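Enoyl-CoA hydratase/isomerase family protein (Bacillus anthracis, PDB 3KQF) probably catalyses the reversible hydration of 2-trans-enoyl-CoA thioesters to 3-hydroxyacyl-CoA, as other enoyl-CoA hydratases of the crotonase family do. Local coordinates at residues L7-A15 against A36-I44; L154-R162 against K179-V187. All coordinates share one frame; numbering follows the deposited sequence.

Contact 1 (L7-A15 against A36-I44); sequences LQNISVDYA and ALLEELQNI
In this crotonase-fold subunit, edge strand 10-13 of the six-stranded sheet packs on helix 35-49, and the carboxylate of Glu-40 on the helix receives the backbone N-H groups of Gln-8 and Asn-9 just before the strand. The axes of strand 10-13 and helix 36-44 run 21° apart, in the same sense, with a closest approach of 9.5 Å. Gln-8 N donates to Glu-40 OE2 at 3.0 Å, almost straight at 178°. Asn-9 N donates to Glu-40 OE1 at 2.8 Å, less straight. Both donors come to the syn side of their oxygen, somewhat out of the carboxylate plane. A weak third bond from Ile-10 N also ends on OE1. The Glu-40 chain is extended beyond CG (chi2 -178°), which carries the carboxylate up to the turn. The two bonds, one to each oxygen, should limit its rotation. Leu-7 runs alongside the Glu-40 stem in the opposite direction, with CD2 3.9 Å from Glu-40 CB. Asn-9 CB rests 3.8 Å from Leu-37 CB. Leu-37 also touches Leu-24 of the adjoining strand 19-24. Past Asn-9 the contact becomes apolar. Ile-10 and Ile-44 each have two conformers, and one of each is described here. Ile-10 crosses Leu-37 at about a right angle through its CG2 branch. Its other branch ends at CD1, 3.7 Å from Ile-44 CG2. Val-12 and Ile-44 then meet tip to tip, with Val-12 CG2 3.7 Å from Ile-44 CG1.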
loop_
_atom_site.group_PDB
_atom_site.type_symbol
_atom_site.label_atom_id
_atom_site.label_comp_id
_atom_site.label_asym_id
_atom_site.label_seq_id
_atom_site.Cartn_x
_atom_site.Cartn_y
_atom_site.Cartn_z
ATOM N N LEU A 7 -26.249 -12.358 -27.495
ATOM C CA LEU A 7 -24.930 -11.722 -27.224
ATOM C C LEU A 7 -23.931 -12.103 -28.311
ATOM O O LEU A 7 -23.701 -13.292 -28.559
ATOM C CB LEU A 7 -24.399 -12.174 -25.869
ATOM C CG LEU A 7 -25.228 -11.829 -24.638
ATOM C CD1 LEU A 7 -24.623 -12.520 -23.429
ATOM C CD2 LEU A 7 -25.306 -10.317 -24.434
ATOM N N GLN A 8 -23.336 -11.105 -28.957
ATOM C CA GLN A 8 -22.377 -11.356 -30.027
ATOM C C GLN A 8 -20.928 -11.028 -29.679
ATOM O O GLN A 8 -20.015 -11.580 -30.283
ATOM C CB GLN A 8 -22.762 -10.561 -31.281
ATOM C CG GLN A 8 -24.092 -10.950 -31.906
ATOM C CD GLN A 8 -24.305 -10.290 -33.257
ATOM O OE1 GLN A 8 -23.482 -9.493 -33.709
ATOM N NE2 GLN A 8 -25.412 -10.627 -33.915
ATOM N N ASN A 9 -20.721 -10.120 -28.729
ATOM C CA ASN A 9 -19.382 -9.676 -28.362
ATOM C C ASN A 9 -18.860 -10.264 -27.044
ATOM O O ASN A 9 -17.683 -10.104 -26.723
ATOM C CB ASN A 9 -19.365 -8.147 -28.301
ATOM C CG ASN A 9 -19.607 -7.514 -29.672
ATOM O OD1 ASN A 9 -18.790 -7.654 -30.582
ATOM N ND2 ASN A 9 -20.716 -6.805 -29.811
ATOM N N ILE A 10 -19.733 -10.905 -26.277
ATOM C CA ILE A 10 -19.310 -11.581 -25.052
ATOM C C ILE A 10 -20.007 -12.935 -24.957
ATOM O O ILE A 10 -20.972 -13.206 -25.676
ATOM C CB ILE A 10 -19.582 -10.767 -23.777
ATOM C CG1 ILE A 10 -21.079 -10.621 -23.527
ATOM C CG2 ILE A 10 -18.899 -9.389 -23.832
ATOM C CD1 ILE A 10 -21.372 -9.864 -22.250
ATOM N N SER A 11 -19.484 -13.783 -24.082
ATOM C CA SER A 11 -20.030 -15.111 -23.835
ATOM C C SER A 11 -20.283 -15.187 -22.341
ATOM O O SER A 11 -19.500 -14.660 -21.560
ATOM C CB SER A 11 -19.028 -16.199 -24.222
ATOM O OG SER A 11 -18.708 -16.152 -25.595
ATOM N N VAL A 12 -21.396 -15.789 -21.937
ATOM C CA VAL A 12 -21.682 -15.939 -20.506
ATOM C C VAL A 12 -21.889 -17.419 -20.253
ATOM O O VAL A 12 -22.669 -18.052 -20.957
ATOM C CB VAL A 12 -22.933 -15.166 -20.076
ATOM C CG1 VAL A 12 -23.225 -15.402 -18.595
ATOM C CG2 VAL A 12 -22.769 -13.692 -20.333
ATOM N N ASP A 13 -21.166 -17.977 -19.283
ATOM C CA ASP A 13 -21.278 -19.402 -18.968
ATOM C C ASP A 13 -21.521 -19.651 -17.474
ATOM O O ASP A 13 -20.695 -19.259 -16.617
ATOM C CB ASP A 13 -20.029 -20.151 -19.424
ATOM C CG ASP A 13 -20.139 -21.664 -19.229
ATOM O OD1 ASP A 13 -21.259 -22.184 -18.998
ATOM O OD2 ASP A 13 -19.098 -22.343 -19.319
ATOM N N TYR A 14 -22.661 -20.296 -17.199
ATOM C CA TYR A 14 -23.110 -20.681 -15.856
ATOM C C TYR A 14 -22.928 -22.185 -15.638
ATOM O O TYR A 14 -23.676 -22.798 -14.879
ATOM C CB TYR A 14 -24.612 -20.386 -15.680
ATOM C CG TYR A 14 -24.998 -18.932 -15.607
ATOM C CD1 TYR A 14 -25.272 -18.208 -16.755
ATOM C CD2 TYR A 14 -25.148 -18.299 -14.374
ATOM C CE1 TYR A 14 -25.639 -16.876 -16.684
ATOM C CE2 TYR A 14 -25.523 -16.971 -14.295
ATOM C CZ TYR A 14 -25.774 -16.268 -15.451
ATOM O OH TYR A 14 -26.134 -14.945 -15.376
ATOM N N ALA A 15 -21.950 -22.783 -16.308
ATOM C CA ALA A 15 -21.711 -24.217 -16.198
ATOM C C ALA A 15 -21.460 -24.641 -14.757
ATOM O O ALA A 15 -22.039 -25.615 -14.291
ATOM C CB ALA A 15 -20.534 -24.642 -17.092
ATOM N N ALA A 36 -20.312 -1.370 -28.684
ATOM C CA ALA A 36 -21.274 -2.484 -28.755
ATOM C C ALA A 36 -20.981 -3.532 -27.670
ATOM O O ALA A 36 -21.905 -4.017 -26.994
ATOM C CB ALA A 36 -21.279 -3.109 -30.151
ATOM N N LEU A 37 -19.704 -3.864 -27.485
ATOM C CA LEU A 37 -19.314 -4.814 -26.435
ATOM C C LEU A 37 -19.635 -4.250 -25.054
ATOM O O LEU A 37 -20.168 -4.961 -24.200
ATOM C CB LEU A 37 -17.831 -5.182 -26.538
ATOM C CG LEU A 37 -17.229 -6.081 -25.437
ATOM C CD1 LEU A 37 -15.991 -6.826 -25.942
ATOM C CD2 LEU A 37 -16.877 -5.276 -24.174
ATOM N N LEU A 38 -19.358 -2.964 -24.846
ATOM C CA LEU A 38 -19.632 -2.333 -23.547
ATOM C C LEU A 38 -21.127 -2.380 -23.215
ATOM O O LEU A 38 -21.495 -2.630 -22.065
ATOM C CB LEU A 38 -19.073 -0.905 -23.499
ATOM C CG LEU A 38 -17.544 -0.805 -23.573
ATOM C CD1 LEU A 38 -17.142 0.645 -23.759
ATOM C CD2 LEU A 38 -16.841 -1.405 -22.353
ATOM N N GLU A 39 -21.978 -2.169 -24.224
ATOM C CA GLU A 39 -23.445 -2.259 -24.070
ATOM C C GLU A 39 -23.869 -3.646 -23.563
ATOM O O GLU A 39 -24.642 -3.754 -22.607
ATOM C CB GLU A 39 -24.138 -1.971 -25.410
ATOM C CG GLU A 39 -25.656 -2.214 -25.443
ATOM C CD GLU A 39 -26.442 -1.262 -24.568
ATOM O OE1 GLU A 39 -25.874 -0.239 -24.118
ATOM O OE2 GLU A 39 -27.646 -1.529 -24.349
ATOM N N GLU A 40 -23.368 -4.695 -24.214
ATOM C CA GLU A 40 -23.679 -6.077 -23.816
ATOM C C GLU A 40 -23.174 -6.415 -22.416
ATOM O O GLU A 40 -23.863 -7.107 -21.641
ATOM C CB GLU A 40 -23.111 -7.086 -24.824
ATOM C CG GLU A 40 -23.809 -7.072 -26.153
ATOM C CD GLU A 40 -23.278 -8.101 -27.133
ATOM O OE1 GLU A 40 -22.257 -8.748 -26.843
ATOM O OE2 GLU A 40 -23.909 -8.277 -28.203
ATOM N N LEU A 41 -21.969 -5.951 -22.101
ATOM C CA LEU A 41 -21.378 -6.199 -20.809
ATOM C C LEU A 41 -22.195 -5.508 -19.713
ATOM O O LEU A 41 -22.488 -6.113 -18.695
ATOM C CB LEU A 41 -19.902 -5.779 -20.800
ATOM C CG LEU A 41 -19.067 -6.142 -19.579
ATOM C CD1 LEU A 41 -19.177 -7.631 -19.208
ATOM C CD2 LEU A 41 -17.605 -5.754 -19.857
ATOM N N GLN A 42 -22.598 -4.256 -19.931
ATOM C CA GLN A 42 -23.423 -3.553 -18.951
ATOM C C GLN A 42 -24.756 -4.272 -18.710
ATOM O O GLN A 42 -25.228 -4.335 -17.588
ATOM C CB GLN A 42 -23.685 -2.106 -19.376
ATOM C CG GLN A 42 -22.447 -1.195 -19.373
ATOM C CD GLN A 42 -22.778 0.255 -19.715
ATOM O OE1 GLN A 42 -23.919 0.584 -20.012
ATOM N NE2 GLN A 42 -21.768 1.126 -19.676
ATOM N N ASN A 43 -25.374 -4.786 -19.773
ATOM C CA ASN A 43 -26.650 -5.492 -19.641
ATOM C C ASN A 43 -26.497 -6.767 -18.801
ATOM O O ASN A 43 -27.332 -7.046 -17.948
ATOM C CB ASN A 43 -27.247 -5.808 -21.019
ATOM C CG ASN A 43 -27.602 -4.550 -21.813
ATOM O OD1 ASN A 43 -27.672 -3.452 -21.266
ATOM N ND2 ASN A 43 -27.848 -4.716 -23.110
ATOM N N ILE A 44 -25.437 -7.540 -19.040
ATOM C CA ILE A 44 -25.219 -8.771 -18.270
ATOM C C ILE A 44 -24.840 -8.429 -16.823
ATOM O O ILE A 44 -25.253 -9.121 -15.899
ATOM C CB ILE A 44 -24.166 -9.708 -18.903
ATOM C CG1 ILE A 44 -24.041 -10.998 -18.079
ATOM C CG2 ILE A 44 -22.822 -9.034 -18.991
ATOM C CD1 ILE A 44 -25.315 -11.792 -17.968
#

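Contact 2 (L154-R162 against K179-V187); sequences LPRLIGVGR and KEYGLVEFV
A single water bridges Ile-158 O and Tyr-181 O, the carbonyls near the ends of helices 150-158 and 175-181. It donates to Tyr-181 O at 2.6 Å and to Ile-158 O at 2.8 Å. Beside it the Ile-158 methyl CG2 packs on backbone atoms, 3.4 Å from Tyr-181 O, and also touches Gly-182 C and Leu-183 N. This branch is anti to the carbonyl carbon of Ile-158, beside the backbone N. Leu-157 covers the next part of the turn, with CD2 3.7 Å from Leu-183 O. The apolar tips of Leu-154 and Leu-183 meet where their side chains cross at about a right angle, with 3.6 Å between the two CD1 atoms. Leu-122 of helix 116-123 touches Leu-154, Leu-157 and Leu-183.

Beyond the water, Arg-162 lies over one face of the Tyr-181 ring. The guanidinium and ring planes are 15° apart, and Arg-162 CZ is 4.0 Å from the ring centroid, a cation-pi stack. Arg-162 CD sits almost above the centroid in a CH-pi contact. The arginine chain bends at chi2 and chi3 (66° and 64°), which folds the guanidinium over the ring. Other partners hold the polar ends: Glu-165 forms a salt bridge with Arg-162 NH1, Glu-185 O of the second subunit accepts from NH2, and Arg-171 is bonded to Tyr-181 OH. The positive phi of Gly-182 ends helix 175-181 in a Schellman motif. The chain then runs on to strand 186-188. The contact packs two helix ends together, next to a subunit interface of the crotonase-fold trimer.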
loop_
_atom_site.group_PDB
_atom_site.type_symbol
_atom_site.label_atom_id
_atom_site.label_comp_id
_atom_site.label_asym_id
_atom_site.label_seq_id
_atom_site.Cartn_x
_atom_site.Cartn_y
_atom_site.Cartn_z
ATOM N N LEU A 154 -4.800 1.776 -9.699
ATOM C CA LEU A 154 -3.454 1.220 -9.712
ATOM C C LEU A 154 -2.640 1.658 -8.475
ATOM O O LEU A 154 -2.074 0.815 -7.806
ATOM C CB LEU A 154 -2.700 1.564 -11.007
ATOM C CG LEU A 154 -1.380 0.809 -11.204
ATOM C CD1 LEU A 154 -1.560 -0.724 -11.277
ATOM C CD2 LEU A 154 -0.648 1.296 -12.433
ATOM N N PRO A 155 -2.583 2.970 -8.170
ATOM C CA PRO A 155 -1.776 3.293 -6.973
ATOM C C PRO A 155 -2.377 2.764 -5.686
ATOM O O PRO A 155 -1.649 2.502 -4.726
ATOM C CB PRO A 155 -1.734 4.834 -6.955
ATOM C CG PRO A 155 -2.869 5.265 -7.811
ATOM C CD PRO A 155 -3.054 4.177 -8.858
ATOM N N ARG A 156 -3.698 2.612 -5.653
ATOM C CA ARG A 156 -4.343 2.084 -4.483
ATOM C C ARG A 156 -3.930 0.629 -4.263
ATOM O O ARG A 156 -3.725 0.213 -3.119
ATOM C CB ARG A 156 -5.864 2.232 -4.556
ATOM C CG ARG A 156 -6.312 3.643 -4.249
ATOM C CD ARG A 156 -7.776 3.829 -4.440
ATOM N NE ARG A 156 -8.204 5.153 -3.960
ATOM C CZ ARG A 156 -8.000 6.297 -4.604
ATOM N NH1 ARG A 156 -7.387 6.332 -5.782
ATOM N NH2 ARG A 156 -8.431 7.433 -4.074
ATOM N N LEU A 157 -3.707 -0.104 -5.343
ATOM C CA LEU A 157 -3.322 -1.532 -5.223
ATOM C C LEU A 157 -1.836 -1.780 -4.986
ATOM O O LEU A 157 -1.464 -2.584 -4.112
ATOM C CB LEU A 157 -3.769 -2.319 -6.467
ATOM C CG LEU A 157 -3.541 -3.844 -6.465
ATOM C CD1 LEU A 157 -4.329 -4.458 -5.331
ATOM C CD2 LEU A 157 -3.950 -4.428 -7.791
ATOM N N ILE A 158 -0.985 -1.108 -5.760
ATOM C CA ILE A 158 0.447 -1.364 -5.714
ATOM C C ILE A 158 1.335 -0.224 -5.192
ATOM O O ILE A 158 2.572 -0.333 -5.202
ATOM C CB ILE A 158 0.959 -1.812 -7.093
ATOM C CG1 ILE A 158 0.862 -0.688 -8.135
ATOM C CG2 ILE A 158 0.200 -3.059 -7.566
ATOM C CD1 ILE A 158 1.467 -1.084 -9.490
ATOM N N GLY A 159 0.717 0.861 -4.759
ATOM C CA GLY A 159 1.458 1.987 -4.182
ATOM C C GLY A 159 1.697 3.058 -5.224
ATOM O O GLY A 159 1.782 2.759 -6.436
ATOM N N VAL A 160 1.852 4.298 -4.752
ATOM C CA VAL A 160 1.960 5.439 -5.639
ATOM C C VAL A 160 3.218 5.450 -6.524
ATOM O O VAL A 160 3.121 5.765 -7.693
ATOM C CB VAL A 160 1.800 6.772 -4.879
ATOM C CG1 VAL A 160 2.871 6.955 -3.812
ATOM C CG2 VAL A 160 1.822 7.969 -5.870
ATOM N N GLY A 161 4.353 5.031 -5.970
ATOM C CA GLY A 161 5.639 5.033 -6.692
ATOM C C GLY A 161 5.655 4.146 -7.922
ATOM O O GLY A 161 6.037 4.566 -9.012
ATOM N N ARG A 162 5.285 2.889 -7.734
ATOM C CA ARG A 162 5.208 1.950 -8.826
ATOM C C ARG A 162 4.129 2.328 -9.844
ATOM O O ARG A 162 4.331 2.203 -11.058
ATOM C CB ARG A 162 4.968 0.532 -8.285
ATOM C CG ARG A 162 4.908 -0.516 -9.374
ATOM C CD ARG A 162 6.244 -0.667 -10.076
ATOM N NE ARG A 162 7.265 -1.163 -9.157
ATOM C CZ ARG A 162 8.569 -1.185 -9.411
ATOM N NH1 ARG A 162 9.053 -0.663 -10.532
ATOM N NH2 ARG A 162 9.402 -1.688 -8.504
ATOM N N LYS A 179 3.269 -9.852 -10.720
ATOM C CA LYS A 179 3.160 -10.576 -9.450
ATOM C C LYS A 179 4.102 -9.979 -8.406
ATOM O O LYS A 179 3.713 -9.784 -7.263
ATOM C CB LYS A 179 3.458 -12.063 -9.596
ATOM C CG LYS A 179 2.906 -12.849 -8.401
ATOM C CD LYS A 179 3.422 -14.249 -8.290
ATOM C CE LYS A 179 2.684 -14.960 -7.148
ATOM N NZ LYS A 179 2.523 -14.067 -5.946
ATOM N N GLU A 180 5.333 -9.683 -8.813
ATOM C CA GLU A 180 6.319 -9.078 -7.923
ATOM C C GLU A 180 5.821 -7.730 -7.378
ATOM O O GLU A 180 6.034 -7.417 -6.200
ATOM C CB GLU A 180 7.636 -8.891 -8.695
ATOM C CG GLU A 180 8.783 -8.273 -7.914
ATOM C CD GLU A 180 10.099 -8.246 -8.718
ATOM O OE1 GLU A 180 10.082 -8.551 -9.934
ATOM O OE2 GLU A 180 11.154 -7.919 -8.129
ATOM N N TYR A 181 5.130 -6.961 -8.211
ATOM C CA TYR A 181 4.665 -5.633 -7.786
ATOM C C TYR A 181 3.355 -5.649 -7.001
ATOM O O TYR A 181 2.950 -4.618 -6.445
ATOM C CB TYR A 181 4.485 -4.700 -8.966
ATOM C CG TYR A 181 5.660 -4.577 -9.925
ATOM C CD1 TYR A 181 6.967 -4.665 -9.486
ATOM C CD2 TYR A 181 5.435 -4.259 -11.261
ATOM C CE1 TYR A 181 8.035 -4.513 -10.375
ATOM C CE2 TYR A 181 6.502 -4.100 -12.159
ATOM C CZ TYR A 181 7.785 -4.228 -11.713
ATOM O OH TYR A 181 8.838 -4.069 -12.614
ATOM N N GLY A 182 2.691 -6.799 -6.982
ATOM C CA GLY A 182 1.399 -6.936 -6.289
ATOM C C GLY A 182 0.191 -6.579 -7.147
ATOM O O GLY A 182 -0.943 -6.436 -6.625
ATOM N N LEU A 183 0.407 -6.457 -8.460
ATOM C CA LEU A 183 -0.653 -6.143 -9.420
ATOM C C LEU A 183 -1.520 -7.377 -9.683
ATOM O O LEU A 183 -2.715 -7.245 -9.892
ATOM C CB LEU A 183 -0.072 -5.580 -10.734
ATOM C CG LEU A 183 -1.037 -5.296 -11.890
ATOM C CD1 LEU A 183 -2.164 -4.271 -11.521
ATOM C CD2 LEU A 183 -0.235 -4.806 -13.089
ATOM N N VAL A 184 -0.915 -8.572 -9.730
ATOM C CA VAL A 184 -1.709 -9.803 -9.869
ATOM C C VAL A 184 -1.407 -10.676 -8.642
ATOM O O VAL A 184 -0.282 -10.664 -8.103
ATOM C CB VAL A 184 -1.490 -10.550 -11.194
ATOM C CG1 VAL A 184 -1.793 -9.607 -12.382
ATOM C CG2 VAL A 184 -0.092 -11.151 -11.267
ATOM N N GLU A 185 -2.417 -11.406 -8.185
ATOM C CA GLU A 185 -2.310 -12.204 -6.965
ATOM C C GLU A 185 -1.854 -13.638 -7.194
ATOM O O GLU A 185 -1.306 -14.261 -6.276
ATOM C CB GLU A 185 -3.631 -12.150 -6.174
ATOM C CG GLU A 185 -3.903 -10.772 -5.485
ATOM C CD GLU A 185 -4.288 -9.647 -6.441
ATOM O OE1 GLU A 185 -4.786 -9.915 -7.568
ATOM O OE2 GLU A 185 -4.119 -8.464 -6.046
ATOM N N PHE A 186 -2.092 -14.155 -8.402
ATOM C CA PHE A 186 -1.651 -15.507 -8.792
ATOM C C PHE A 186 -1.122 -15.513 -10.235
ATOM O O PHE A 186 -1.579 -14.723 -11.074
ATOM C CB PHE A 186 -2.816 -16.499 -8.731
ATOM C CG PHE A 186 -3.482 -16.582 -7.382
ATOM C CD1 PHE A 186 -3.061 -17.518 -6.435
ATOM C CD2 PHE A 186 -4.522 -15.738 -7.065
ATOM C CE1 PHE A 186 -3.685 -17.599 -5.185
ATOM C CE2 PHE A 186 -5.161 -15.816 -5.811
ATOM C CZ PHE A 186 -4.732 -16.723 -4.875
ATOM N N VAL A 187 -0.168 -16.398 -10.509
ATOM C CA VAL A 187 0.337 -16.621 -11.865
ATOM C C VAL A 187 0.369 -18.129 -12.108
ATOM O O VAL A 187 0.894 -18.880 -11.281
ATOM C CB VAL A 187 1.724 -15.960 -12.125
ATOM C CG1 VAL A 187 2.213 -16.329 -13.516
ATOM C CG2 VAL A 187 1.623 -14.461 -11.994
HETATM O O HOH W 1 4.192 -2.451 -5.903
#

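In the fold
The two contacts lie on opposite sides of the chain's centre, with their own centres 28 Å apart and nearest atoms about 18 Å apart. They do not touch. Contact 1 closes before contact 2 opens along the chain. Both reach the same six-stranded sheet, at its two outermost strands within the chain: contact 1 includes strand 10-13, and contact 2 runs into strand 186-188. Contact 1 packs helix 35-49 against the sheet, and no other chain of the assembly touches its segments. Contact 2 packs the ends of helices 150-158 and 175-181 and the start of 160-169, which come between strands 126-130 and 186-188. It meets both other subunits. One therefore belongs to the subunit's own packing, the other also to trimer assembly.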